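Local coordinates for protein triacylglycerol lipase (Rhizopus niveus, PDB 1LGY) that hydrolyses the ester bonds of triglycerides and their partial glycerides, with a strong preference for the 1- and 3-positions, at residues A[17-22]-A[71-76]; A[59-64]-A[116-121]; A[188-193]-A[236-241]. All coordinates share one frame; numbering follows the deposited sequence.

Contact 1 of 3, residues A[17-22]-A[71-76]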
ATOM      1  N   PHE A  17      -6.393  -1.809 -10.978  1.00 17.26           N
ATOM      2  CA  PHE A  17      -5.073  -1.949 -10.383  1.00 17.45           C
ATOM      3  C   PHE A  17      -4.127  -0.904 -10.975  1.00 20.23           C
ATOM      4  O   PHE A  17      -3.101  -0.586 -10.353  1.00 20.31           O
ATOM      5  CB  PHE A  17      -4.521  -3.337 -10.676  1.00 14.54           C
ATOM      6  CG  PHE A  17      -5.232  -4.579 -10.101  1.00 11.76           C
ATOM      7  CD1 PHE A  17      -5.810  -4.599  -8.828  1.00 15.57           C
ATOM      8  CD2 PHE A  17      -5.217  -5.750 -10.834  1.00  9.83           C
ATOM      9  CE1 PHE A  17      -6.345  -5.777  -8.310  1.00 15.07           C
ATOM     10  CE2 PHE A  17      -5.749  -6.924 -10.325  1.00 10.02           C
ATOM     11  CZ  PHE A  17      -6.312  -6.945  -9.063  1.00 15.63           C
ATOM     12  N   THR A  18      -4.419  -0.350 -12.182  1.00 18.14           N
ATOM     13  CA  THR A  18      -3.485   0.608 -12.721  1.00 16.99           C
ATOM     14  C   THR A  18      -3.777   1.958 -12.112  1.00 18.66           C
ATOM     15  O   THR A  18      -2.836   2.691 -11.821  1.00 17.07           O
ATOM     16  CB  THR A  18      -3.559   0.751 -14.220  1.00 18.93           C
ATOM     17  OG1 THR A  18      -3.380  -0.541 -14.763  1.00 21.97           O
ATOM     18  CG2 THR A  18      -2.427   1.632 -14.787  1.00 15.68           C
ATOM     19  N   LYS A  19      -5.061   2.256 -11.837  1.00 18.67           N
ATOM     20  CA  LYS A  19      -5.495   3.528 -11.285  1.00 15.09           C
ATOM     21  C   LYS A  19      -4.818   3.752  -9.973  1.00 16.32           C
ATOM     22  O   LYS A  19      -4.379   4.862  -9.705  1.00 21.53           O
ATOM     23  CB  LYS A  19      -7.017   3.555 -11.069  1.00 15.14           C
ATOM     24  CG  LYS A  19      -7.550   4.745 -10.315  1.00 10.13           C
ATOM     25  CD  LYS A  19      -9.008   4.772 -10.648  1.00 17.37           C
ATOM     26  CE  LYS A  19      -9.645   6.077 -10.186  1.00 19.42           C
ATOM     27  NZ  LYS A  19     -10.322   5.882  -8.919  1.00 23.50           N
ATOM     28  N   TYR A  20      -4.682   2.680  -9.193  1.00 17.64           N
ATOM     29  CA  TYR A  20      -4.074   2.808  -7.901  1.00 15.10           C
ATOM     30  C   TYR A  20      -2.576   2.785  -7.886  1.00 16.41           C
ATOM     31  O   TYR A  20      -1.990   3.363  -6.970  1.00 20.45           O
ATOM     32  CB  TYR A  20      -4.633   1.742  -7.026  1.00 15.50           C
ATOM     33  CG  TYR A  20      -6.102   2.031  -6.819  1.00 10.33           C
ATOM     34  CD1 TYR A  20      -6.504   3.249  -6.289  1.00 14.61           C
ATOM     35  CD2 TYR A  20      -7.044   1.104  -7.197  1.00 15.59           C
ATOM     36  CE1 TYR A  20      -7.847   3.556  -6.142  1.00 10.81           C
ATOM     37  CE2 TYR A  20      -8.386   1.397  -7.048  1.00 12.02           C
ATOM     38  CZ  TYR A  20      -8.770   2.622  -6.526  1.00 15.40           C
ATOM     39  OH  TYR A  20     -10.115   2.924  -6.407  1.00 22.91           O
ATOM     40  N   ALA A  21      -1.913   2.182  -8.869  1.00 11.93           N
ATOM     41  CA  ALA A  21      -0.491   2.289  -8.942  1.00  5.51           C
ATOM     42  C   ALA A  21      -0.166   3.735  -9.282  1.00 11.78           C
ATOM     43  O   ALA A  21       0.668   4.362  -8.644  1.00 15.29           O
ATOM     44  CB  ALA A  21      -0.029   1.377 -10.011  1.00 13.29           C
ATOM     45  N   GLY A  22      -0.922   4.348 -10.204  1.00 15.77           N
ATOM     46  CA  GLY A  22      -0.780   5.758 -10.577  1.00 12.32           C
ATOM     47  C   GLY A  22      -0.972   6.751  -9.428  1.00 11.97           C
ATOM     48  O   GLY A  22      -0.282   7.778  -9.387  1.00 14.57           O
ATOM     49  N   ASP A  71     -14.533  14.981  -4.551  1.00 21.56           N
ATOM     50  CA  ASP A  71     -15.973  15.010  -4.460  1.00 20.01           C
ATOM     51  C   ASP A  71     -16.667  14.322  -5.618  1.00 21.76           C
ATOM     52  O   ASP A  71     -17.737  13.731  -5.477  1.00 20.35           O
ATOM     53  CB  ASP A  71     -16.381  16.437  -4.354  1.00 21.84           C
ATOM     54  CG  ASP A  71     -15.958  17.008  -3.022  1.00 17.15           C
ATOM     55  OD1 ASP A  71     -16.078  16.313  -2.027  1.00 23.71           O
ATOM     56  OD2 ASP A  71     -15.513  18.148  -2.970  1.00 20.93           O
ATOM     57  N   LYS A  72     -15.961  14.330  -6.746  1.00 22.99           N
ATOM     58  CA  LYS A  72     -16.458  13.677  -7.926  1.00 27.44           C
ATOM     59  C   LYS A  72     -16.571  12.170  -7.730  1.00 25.17           C
ATOM     60  O   LYS A  72     -17.625  11.587  -7.932  1.00 24.07           O
ATOM     61  CB  LYS A  72     -15.515  14.009  -9.036  1.00 31.26           C
ATOM     62  CG  LYS A  72     -16.181  13.688 -10.353  1.00 38.74           C
ATOM     63  CD  LYS A  72     -15.481  14.398 -11.508  1.00 44.88           C
ATOM     64  CE  LYS A  72     -15.921  15.858 -11.748  1.00 46.67           C
ATOM     65  NZ  LYS A  72     -15.502  16.795 -10.716  1.00 49.44           N
ATOM     66  N   GLN A  73     -15.479  11.528  -7.313  1.00 24.20           N
ATOM     67  CA  GLN A  73     -15.438  10.090  -7.082  1.00 22.03           C
ATOM     68  C   GLN A  73     -15.890   9.630  -5.711  1.00 24.22           C
ATOM     69  O   GLN A  73     -15.870   8.426  -5.422  1.00 26.40           O
ATOM     70  CB  GLN A  73     -14.042   9.577  -7.288  1.00 16.25           C
ATOM     71  CG  GLN A  73     -13.674   9.711  -8.738  1.00 18.82           C
ATOM     72  CD  GLN A  73     -12.176   9.750  -8.884  1.00 18.55           C
ATOM     73  OE1 GLN A  73     -11.516   8.789  -9.267  1.00 22.05           O
ATOM     74  NE2 GLN A  73     -11.628  10.902  -8.559  1.00 21.45           N
ATOM     75  N   LYS A  74     -16.340  10.565  -4.868  1.00 24.89           N
ATOM     76  CA  LYS A  74     -16.715  10.292  -3.490  1.00 24.27           C
ATOM     77  C   LYS A  74     -15.699   9.409  -2.746  1.00 22.78           C
ATOM     78  O   LYS A  74     -16.016   8.371  -2.169  1.00 23.18           O
ATOM     79  CB  LYS A  74     -18.116   9.668  -3.503  1.00 26.76           C
ATOM     80  CG  LYS A  74     -19.091  10.733  -3.981  1.00 29.92           C
ATOM     81  CD  LYS A  74     -20.481  10.164  -4.088  1.00 38.66           C
ATOM     82  CE  LYS A  74     -21.377  11.240  -4.693  1.00 45.42           C
ATOM     83  NZ  LYS A  74     -21.865  12.157  -3.669  1.00 48.59           N
ATOM     84  N   THR A  75     -14.436   9.819  -2.785  1.00 18.45           N
ATOM     85  CA  THR A  75     -13.381   9.062  -2.155  1.00 15.69           C
ATOM     86  C   THR A  75     -12.444  10.013  -1.459  1.00 14.92           C
ATOM     87  O   THR A  75     -12.208  11.131  -1.891  1.00 14.31           O
ATOM     88  CB  THR A  75     -12.592   8.264  -3.189  1.00 14.27           C
ATOM     89  OG1 THR A  75     -13.505   7.555  -4.011  1.00 14.24           O
ATOM     90  CG2 THR A  75     -11.714   7.231  -2.525  1.00 12.58           C
ATOM     91  N   ILE A  76     -11.987   9.507  -0.330  1.00 13.86           N
ATOM     92  CA  ILE A  76     -10.988  10.102   0.512  1.00 16.52           C
ATOM     93  C   ILE A  76      -9.874   9.094   0.392  1.00 17.85           C
ATOM     94  O   ILE A  76     -10.041   7.937   0.775  1.00 19.06           O
ATOM     95  CB  ILE A  76     -11.402  10.142   1.964  1.00 14.72           C
ATOM     96  CG1 ILE A  76     -12.680  10.889   2.102  1.00 18.33           C
ATOM     97  CG2 ILE A  76     -10.315  10.842   2.777  1.00 21.42           C
ATOM     98  CD1 ILE A  76     -13.347  10.400   3.368  1.00 13.42           C
TER
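The ammonium group of Lys19 is held by two oxygens: its NZ donates to Gln73 OE1 at 3.2 Å and is also hydrogen-bonded to the hydroxyl of Tyr77. Lysine and glutamine approach from opposite directions. Lys19 leaves helix 11-26 with CG anti to the backbone N (chi1 171°) and runs extended until a bend at its last torsion turns NZ to the amide; CE comes almost as near to OE1, at 3.4 Å. The donor lies 25° from the carbonyl plane of the amide, with a C=O...N angle of 153°. Gln73 can serve two neighbours because its amide carries both an acceptor and a donor: while OE1 takes the lysine, NE2 is hydrogen-bonded to Ser70 OG, which limits rotation of the group.

Gln73 lies in the turn joining strands 63-70 and 75-81 of the central sheet. There Lys74 and Thr75 both face Ser70, a G1 beta bulge, with Lys74 at positive phi. Thr75 OG1 braces the turn by donating to Gln73 O at 2.9 Å, from above the carbonyl plane. One residue on from Lys19, the buried Tyr20 packs on Ile140, and its ring meets that of Phe173.

The bond joins a charged donor to a neutral acceptor and buries little surface, so it is a polar tie between helix and hairpin turn rather than a salt bridge.

Contact 2 of 3, residues A[59-64]-A[116-121]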
ATOM      1  N   LEU A  59      10.638  13.466   9.122  1.00 14.15           N
ATOM      2  CA  LEU A  59      12.007  13.649   8.730  1.00 10.42           C
ATOM      3  C   LEU A  59      12.925  12.579   9.257  1.00 16.78           C
ATOM      4  O   LEU A  59      13.911  12.233   8.577  1.00 18.90           O
ATOM      5  CB  LEU A  59      12.455  14.989   9.189  1.00  8.42           C
ATOM      6  CG  LEU A  59      11.701  16.183   8.663  1.00  7.49           C
ATOM      7  CD1 LEU A  59      12.425  17.391   9.083  1.00  3.80           C
ATOM      8  CD2 LEU A  59      11.616  16.176   7.156  1.00  7.70           C
ATOM      9  N   LEU A  60      12.534  12.039  10.432  1.00 15.67           N
ATOM     10  CA  LEU A  60      13.206  10.929  11.095  1.00 17.14           C
ATOM     11  C   LEU A  60      13.266   9.703  10.210  1.00 19.36           C
ATOM     12  O   LEU A  60      14.382   9.365   9.839  1.00 26.65           O
ATOM     13  CB  LEU A  60      12.491  10.601  12.421  1.00 16.77           C
ATOM     14  CG  LEU A  60      12.498  11.807  13.425  1.00 21.65           C
ATOM     15  CD1 LEU A  60      12.029  11.334  14.784  1.00 21.10           C
ATOM     16  CD2 LEU A  60      13.912  12.436  13.547  1.00 14.97           C
ATOM     17  N   SER A  61      12.165   9.070   9.785  1.00 18.43           N
ATOM     18  CA  SER A  61      12.139   7.932   8.853  1.00 18.36           C
ATOM     19  C   SER A  61      11.812   8.177   7.355  1.00 19.73           C
ATOM     20  O   SER A  61      11.712   7.264   6.532  1.00 21.79           O
ATOM     21  CB  SER A  61      11.151   6.944   9.411  1.00 19.76           C
ATOM     22  OG  SER A  61       9.909   7.594   9.647  1.00 19.72           O
ATOM     23  N   ASP A  62      11.676   9.420   6.923  1.00 20.27           N
ATOM     24  CA  ASP A  62      11.224   9.817   5.584  1.00 20.84           C
ATOM     25  C   ASP A  62       9.978   9.086   5.052  1.00 18.54           C
ATOM     26  O   ASP A  62       9.801   8.700   3.899  1.00 22.16           O
ATOM     27  CB  ASP A  62      12.402   9.686   4.616  1.00 23.14           C
ATOM     28  CG  ASP A  62      12.169  10.415   3.287  1.00 22.07           C
ATOM     29  OD1 ASP A  62      11.584  11.510   3.204  1.00 20.26           O
ATOM     30  OD2 ASP A  62      12.580   9.841   2.291  1.00 28.51           O
ATOM     31  N   THR A  63       9.047   8.995   5.969  1.00 13.33           N
ATOM     32  CA  THR A  63       7.748   8.441   5.714  1.00 12.55           C
ATOM     33  C   THR A  63       6.932   9.680   5.326  1.00 13.25           C
ATOM     34  O   THR A  63       6.834  10.669   6.040  1.00  7.72           O
ATOM     35  CB  THR A  63       7.293   7.720   7.057  1.00 16.86           C
ATOM     36  OG1 THR A  63       8.139   6.571   7.157  1.00 11.57           O
ATOM     37  CG2 THR A  63       5.863   7.198   7.105  1.00 10.25           C
ATOM     38  N   ASN A  64       6.445   9.751   4.090  1.00 14.58           N
ATOM     39  CA  ASN A  64       5.593  10.863   3.720  1.00 12.05           C
ATOM     40  C   ASN A  64       4.223  10.366   3.307  1.00 12.25           C
ATOM     41  O   ASN A  64       4.045   9.178   3.106  1.00 15.49           O
ATOM     42  CB  ASN A  64       6.198  11.624   2.598  1.00  9.60           C
ATOM     43  CG  ASN A  64       7.609  12.047   2.901  1.00  4.39           C
ATOM     44  OD1 ASN A  64       7.850  13.215   3.114  1.00  8.09           O
ATOM     45  ND2 ASN A  64       8.566  11.117   2.887  1.00 11.88           N
ATOM     46  N   TYR A 116       5.167   3.920  11.650  1.00 17.33           N
ATOM     47  CA  TYR A 116       3.736   4.164  11.588  1.00 15.08           C
ATOM     48  C   TYR A 116       3.246   5.011  12.757  1.00 15.71           C
ATOM     49  O   TYR A 116       2.452   5.945  12.596  1.00 16.22           O
ATOM     50  CB  TYR A 116       3.062   2.818  11.530  1.00 15.06           C
ATOM     51  CG  TYR A 116       1.569   3.030  11.481  1.00 23.71           C
ATOM     52  CD1 TYR A 116       0.937   3.586  10.342  1.00 24.91           C
ATOM     53  CD2 TYR A 116       0.851   2.774  12.646  1.00 20.25           C
ATOM     54  CE1 TYR A 116      -0.425   3.904  10.399  1.00 22.71           C
ATOM     55  CE2 TYR A 116      -0.501   3.090  12.696  1.00 23.70           C
ATOM     56  CZ  TYR A 116      -1.118   3.652  11.590  1.00 23.72           C
ATOM     57  OH  TYR A 116      -2.437   4.005  11.734  1.00 30.11           O
ATOM     58  N   GLU A 117       3.766   4.725  13.943  1.00 14.51           N
ATOM     59  CA  GLU A 117       3.399   5.462  15.135  1.00 13.71           C
ATOM     60  C   GLU A 117       3.890   6.856  14.977  1.00 13.48           C
ATOM     61  O   GLU A 117       3.304   7.745  15.590  1.00 15.82           O
ATOM     62  CB  GLU A 117       4.035   4.956  16.421  1.00 10.59           C
ATOM     63  CG  GLU A 117       3.367   3.777  17.085  1.00 13.82           C
ATOM     64  CD  GLU A 117       4.310   2.801  17.769  1.00 13.13           C
ATOM     65  OE1 GLU A 117       5.363   3.156  18.301  1.00 14.66           O
ATOM     66  OE2 GLU A 117       3.973   1.634  17.770  1.00 20.09           O
ATOM     67  N   GLN A 118       4.916   7.079  14.151  1.00 15.20           N
ATOM     68  CA  GLN A 118       5.411   8.443  13.970  1.00 14.67           C
ATOM     69  C   GLN A 118       4.513   9.349  13.190  1.00 16.08           C
ATOM     70  O   GLN A 118       4.634  10.567  13.277  1.00 19.12           O
ATOM     71  CB  GLN A 118       6.720   8.429  13.281  1.00 13.99           C
ATOM     72  CG  GLN A 118       7.861   8.130  14.246  1.00 18.79           C
ATOM     73  CD  GLN A 118       9.106   7.646  13.524  1.00 22.45           C
ATOM     74  OE1 GLN A 118       9.976   7.063  14.154  1.00 26.63           O
ATOM     75  NE2 GLN A 118       9.282   7.794  12.203  1.00 25.09           N
ATOM     76  N   VAL A 119       3.610   8.792  12.380  1.00 19.67           N
ATOM     77  CA  VAL A 119       2.782   9.639  11.524  1.00 16.03           C
ATOM     78  C   VAL A 119       1.294   9.483  11.705  1.00 16.63           C
ATOM     79  O   VAL A 119       0.539  10.149  11.005  1.00 16.50           O
ATOM     80  CB  VAL A 119       3.137   9.395  10.042  1.00 17.38           C
ATOM     81  CG1 VAL A 119       4.641   9.684   9.915  1.00 14.97           C
ATOM     82  CG2 VAL A 119       2.805   8.008   9.554  1.00 13.69           C
ATOM     83  N   VAL A 120       0.865   8.687  12.688  1.00 10.04           N
ATOM     84  CA  VAL A 120      -0.541   8.362  12.822  1.00  9.31           C
ATOM     85  C   VAL A 120      -1.276   9.579  13.301  1.00 11.99           C
ATOM     86  O   VAL A 120      -2.380   9.788  12.823  1.00 12.67           O
ATOM     87  CB  VAL A 120      -0.740   7.080  13.812  1.00  7.31           C
ATOM     88  CG1 VAL A 120       0.075   7.182  15.084  1.00  4.22           C
ATOM     89  CG2 VAL A 120      -2.163   7.001  14.358  1.00  5.82           C
ATOM     90  N   ASN A 121      -0.679  10.410  14.189  1.00 12.97           N
ATOM     91  CA  ASN A 121      -1.386  11.572  14.689  1.00 11.15           C
ATOM     92  C   ASN A 121      -1.448  12.685  13.659  1.00 14.66           C
ATOM     93  O   ASN A 121      -2.122  13.688  13.848  1.00 14.52           O
ATOM     94  CB  ASN A 121      -0.718  12.068  15.985  1.00 22.00           C
ATOM     95  CG  ASN A 121      -0.779  11.052  17.147  1.00 27.25           C
ATOM     96  OD1 ASN A 121       0.221  10.764  17.818  1.00 33.50           O
ATOM     97  ND2 ASN A 121      -1.929  10.437  17.430  1.00 28.41           N
TER
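Thr63 and Val119 meet through methyl groups, joining a strand of the central sheet of this alpha/beta-hydrolase fold to helix 110-133 packed beside it. Thr63 CG2 lies 3.9 Å from Val119 CG1 and 4.0 Å from Val119 CG2, so the threonine methyl touches both branches of the valine as the two side chains cross. Threonine suits this place because its two branches do different work. With chi1 at -70°, CG2 stands anti to the backbone N and reaches the helix, whereas OG1 remains beside the N and makes a hydrogen bond of 3.2 Å with Ser61 OG. Valine supplies the matching hydrophobic surface, which also touches Phe56 and Ser58 of strand 51-58.

Nearer solvent, the contact becomes polar. Gln118 extends from the helix beyond CG and brings its amide NE2 to 2.6 Å from Ser61 OG, while the same nitrogen lies 4.3 Å from Leu60 CB. Ser61 OG, besides its bond with Thr63 OG1, is hydrogen-bonded to Ser58 OG, and Gln118 NE2 bonds weakly to that same Ser58 hydroxyl. A small cluster of hydroxyls thus meets the glutamine amide on the more exposed flank of the buried methyl contact.

Farther out, the turn between strands 51-58 and 63-70 sets these groups in place. Asp62 and Thr63 both face Ser58, forming a G1 beta bulge, and Asp62 takes a positive phi. On the side of the turn turned from the helix, Asn64 ND2 donates to Asp62 OD1 at 3.1 Å with an N-H...O angle of 167°; the carboxylate oxygen lies almost in the amide plane of Asn64, but the nitrogen approaches it from above the carboxylate plane.

Contact 3 of 3, residues A[188-193]-A[236-241]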
ATOM      1  N   TYR A 188      -5.475 -12.474  10.920  1.00 18.38           N
ATOM      2  CA  TYR A 188      -6.389 -11.432  11.357  1.00 16.84           C
ATOM      3  C   TYR A 188      -6.788 -10.513  10.220  1.00 17.71           C
ATOM      4  O   TYR A 188      -7.925 -10.067  10.187  1.00 15.54           O
ATOM      5  CB  TYR A 188      -5.709 -10.647  12.507  1.00 16.75           C
ATOM      6  CG  TYR A 188      -6.278  -9.264  12.758  1.00 12.69           C
ATOM      7  CD1 TYR A 188      -7.424  -9.108  13.520  1.00 15.21           C
ATOM      8  CD2 TYR A 188      -5.688  -8.155  12.155  1.00 13.05           C
ATOM      9  CE1 TYR A 188      -8.011  -7.835  13.687  1.00 16.04           C
ATOM     10  CE2 TYR A 188      -6.267  -6.885  12.302  1.00 14.16           C
ATOM     11  CZ  TYR A 188      -7.424  -6.737  13.064  1.00 15.72           C
ATOM     12  OH  TYR A 188      -8.032  -5.506  13.167  1.00 16.85           O
ATOM     13  N   VAL A 189      -5.872 -10.248   9.278  1.00 16.07           N
ATOM     14  CA  VAL A 189      -6.158  -9.286   8.242  1.00 10.70           C
ATOM     15  C   VAL A 189      -7.202  -9.831   7.366  1.00  8.99           C
ATOM     16  O   VAL A 189      -8.117  -9.099   7.035  1.00 15.42           O
ATOM     17  CB  VAL A 189      -4.905  -8.965   7.417  1.00  5.32           C
ATOM     18  CG1 VAL A 189      -5.213  -8.242   6.090  1.00  3.86           C
ATOM     19  CG2 VAL A 189      -4.029  -8.064   8.295  1.00  4.61           C
ATOM     20  N   GLU A 190      -7.107 -11.099   7.034  1.00 14.96           N
ATOM     21  CA  GLU A 190      -8.088 -11.653   6.125  1.00 17.50           C
ATOM     22  C   GLU A 190      -9.377 -11.893   6.838  1.00 15.71           C
ATOM     23  O   GLU A 190     -10.366 -12.120   6.171  1.00 13.64           O
ATOM     24  CB  GLU A 190      -7.649 -12.991   5.482  1.00 22.29           C
ATOM     25  CG  GLU A 190      -8.012 -14.274   6.235  1.00 27.44           C
ATOM     26  CD  GLU A 190      -8.185 -15.541   5.395  1.00 26.69           C
ATOM     27  OE1 GLU A 190      -9.205 -15.712   4.728  1.00 26.19           O
ATOM     28  OE2 GLU A 190      -7.295 -16.381   5.436  1.00 29.84           O
ATOM     29  N   SER A 191      -9.346 -11.867   8.175  1.00 19.48           N
ATOM     30  CA  SER A 191     -10.517 -12.094   8.967  1.00 18.56           C
ATOM     31  C   SER A 191     -11.310 -10.810   9.029  1.00 20.24           C
ATOM     32  O   SER A 191     -12.506 -10.908   9.229  1.00 22.01           O
ATOM     33  CB  SER A 191     -10.143 -12.519  10.379  1.00 24.19           C
ATOM     34  OG  SER A 191      -9.849 -11.462  11.292  1.00 15.50           O
ATOM     35  N   THR A 192     -10.715  -9.618   8.840  1.00 19.54           N
ATOM     36  CA  THR A 192     -11.443  -8.359   8.908  1.00 17.15           C
ATOM     37  C   THR A 192     -12.456  -8.223   7.781  1.00 18.19           C
ATOM     38  O   THR A 192     -13.548  -7.642   7.889  1.00 18.98           O
ATOM     39  CB  THR A 192     -10.491  -7.129   8.841  1.00 17.33           C
ATOM     40  OG1 THR A 192      -9.801  -7.221   7.619  1.00 19.42           O
ATOM     41  CG2 THR A 192      -9.461  -7.068   9.924  1.00 16.74           C
ATOM     42  N   GLY A 193     -12.044  -8.766   6.645  1.00 19.41           N
ATOM     43  CA  GLY A 193     -12.846  -8.669   5.440  1.00 17.99           C
ATOM     44  C   GLY A 193     -12.559  -7.406   4.623  1.00 17.52           C
ATOM     45  O   GLY A 193     -13.164  -7.218   3.560  1.00 15.73           O
ATOM     46  N   THR A 236      -5.992 -15.784  -6.348  1.00 23.84           N
ATOM     47  CA  THR A 236      -7.155 -15.442  -5.563  1.00 22.62           C
ATOM     48  C   THR A 236      -7.232 -15.903  -4.114  1.00 21.21           C
ATOM     49  O   THR A 236      -8.190 -15.494  -3.444  1.00 20.79           O
ATOM     50  CB  THR A 236      -8.410 -15.943  -6.314  1.00 27.96           C
ATOM     51  OG1 THR A 236      -8.379 -17.366  -6.226  1.00 28.43           O
ATOM     52  CG2 THR A 236      -8.482 -15.450  -7.757  1.00 28.65           C
ATOM     53  N   SER A 237      -6.305 -16.699  -3.550  1.00 17.70           N
ATOM     54  CA  SER A 237      -6.379 -16.969  -2.113  1.00 16.34           C
ATOM     55  C   SER A 237      -6.106 -15.698  -1.322  1.00 20.48           C
ATOM     56  O   SER A 237      -5.609 -14.733  -1.897  1.00 21.97           O
ATOM     57  CB  SER A 237      -5.360 -17.939  -1.659  1.00 17.54           C
ATOM     58  OG  SER A 237      -5.229 -18.882  -2.705  1.00 25.43           O
ATOM     59  N   GLU A 238      -6.423 -15.607  -0.020  1.00 21.66           N
ATOM     60  CA  GLU A 238      -6.160 -14.385   0.753  1.00 24.56           C
ATOM     61  C   GLU A 238      -4.975 -14.491   1.717  1.00 22.81           C
ATOM     62  O   GLU A 238      -4.863 -13.738   2.691  1.00 23.09           O
ATOM     63  CB  GLU A 238      -7.393 -13.998   1.562  1.00 27.95           C
ATOM     64  CG  GLU A 238      -8.560 -13.432   0.774  1.00 34.19           C
ATOM     65  CD  GLU A 238      -9.930 -14.004   1.159  1.00 40.37           C
ATOM     66  OE1 GLU A 238     -10.141 -14.369   2.325  1.00 40.41           O
ATOM     67  OE2 GLU A 238     -10.790 -14.088   0.269  1.00 43.66           O
ATOM     68  N   ILE A 239      -4.167 -15.529   1.453  1.00 21.54           N
ATOM     69  CA  ILE A 239      -2.902 -15.862   2.113  1.00 22.92           C
ATOM     70  C   ILE A 239      -1.984 -16.198   0.949  1.00 22.33           C
ATOM     71  O   ILE A 239      -2.445 -16.769  -0.041  1.00 23.32           O
ATOM     72  CB  ILE A 239      -3.014 -17.102   3.030  1.00 17.97           C
ATOM     73  CG1 ILE A 239      -3.919 -16.785   4.206  1.00 21.90           C
ATOM     74  CG2 ILE A 239      -1.671 -17.507   3.564  1.00 15.90           C
ATOM     75  CD1 ILE A 239      -3.845 -15.412   4.923  1.00 16.40           C
ATOM     76  N   GLU A 240      -0.689 -15.910   1.023  1.00 23.28           N
ATOM     77  CA  GLU A 240       0.099 -16.151  -0.185  1.00 21.40           C
ATOM     78  C   GLU A 240       0.529 -17.564  -0.537  1.00 19.13           C
ATOM     79  O   GLU A 240       0.990 -18.381   0.267  1.00 18.92           O
ATOM     80  CB  GLU A 240       1.351 -15.263  -0.204  1.00 16.19           C
ATOM     81  CG  GLU A 240       2.156 -15.285   1.043  1.00  9.88           C
ATOM     82  CD  GLU A 240       3.570 -14.777   0.899  1.00 14.22           C
ATOM     83  OE1 GLU A 240       4.116 -14.697  -0.210  1.00 15.19           O
ATOM     84  OE2 GLU A 240       4.135 -14.474   1.931  1.00  5.02           O
ATOM     85  N   THR A 241       0.161 -17.751  -1.816  1.00 16.67           N
ATOM     86  CA  THR A 241       0.414 -18.926  -2.611  1.00 15.64           C
ATOM     87  C   THR A 241       1.815 -18.876  -3.173  1.00 17.89           C
ATOM     88  O   THR A 241       2.410 -17.810  -3.381  1.00 21.33           O
ATOM     89  CB  THR A 241      -0.557 -19.069  -3.850  1.00 16.79           C
ATOM     90  OG1 THR A 241      -0.238 -17.998  -4.726  1.00 14.79           O
ATOM     91  CG2 THR A 241      -2.038 -18.888  -3.563  1.00 16.70           C
TER
HETATM   92  O   HOH W   1     -12.096 -13.124   3.865  1.00 44.88           O
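Glu190 carries the whole helix side of this contact, meeting Glu238 and Ile239 of the loop that follows strand 231-235. Ahead of it in helix 183-192, Tyr188 and Val189 face other parts of the protein: Tyr188 OH is hydrogen-bonded to Gln160, and Val189 packs on Pro219.

Glu190 itself points at the loop. Its chi1 of 89° sets CG between the backbone N and the carbonyl carbon, and from there the chain extends to place the carboxylate against both loop residues. Glu190 OE1 lies only 2.9 Å from Glu238 OE1, the two carboxylate planes being 85° apart. Both oxygens are acceptors, so this is a meeting of like charges; a proton held between the two acids could relieve the repulsion, though the pair may simply be strained. The other oxygen, Glu190 OE2, rests 3.6 Å from both CG1 and CD1 of Ile239, a van der Waals contact between a carboxylate oxygen and aliphatic carbons, without a hydrogen bond. A water adds a favourable link: it donates to Glu190 O at 3.1 Å and to Glu238 OE1 at 2.8 Å, bridging the helix backbone to the loop carboxylate.

Ser191 and Thr192 then turn their hydroxyls back on the helix's last turn. Ser191 OG donates to Tyr188 O, and Thr192 OG1 to Val189 O at 2.6 Å; Thr192 OG1 is also hydrogen-bonded with Ile194 N. Gly193 follows at a positive phi of 88°, where a beta carbon would press on the preceding carbonyl oxygen.

The helix packs on Met156 and Tyr159 of helix 146-161 through Tyr188 and Thr192, and on a loop through Val189; Glu190 meets the loop leading out of strand 231-235, a strand that neighbours the outermost strand 6-8 in the sheet.

In the fold
The three contacts lie on separate parts of the mature lipase chain, around one central sheet. Contact 2 draws on strand 63-70 and contact 1 on its neighbour in chain and sheet, 75-81, yet their centres are 23 Å apart; along the chain their segments alternate. Contact 3 follows both in sequence and joins helix 183-192 to the loop after strand 231-235, with its centre 23 Å from that of contact 1 and 27 Å from that of contact 2. No two touch. Of the catalytic residues Ser145, Asp204 and His257, the first lies about 11 Å from Thr63 in contact 2, side chain to side chain. Contacts 1 and 3 lie away from this site.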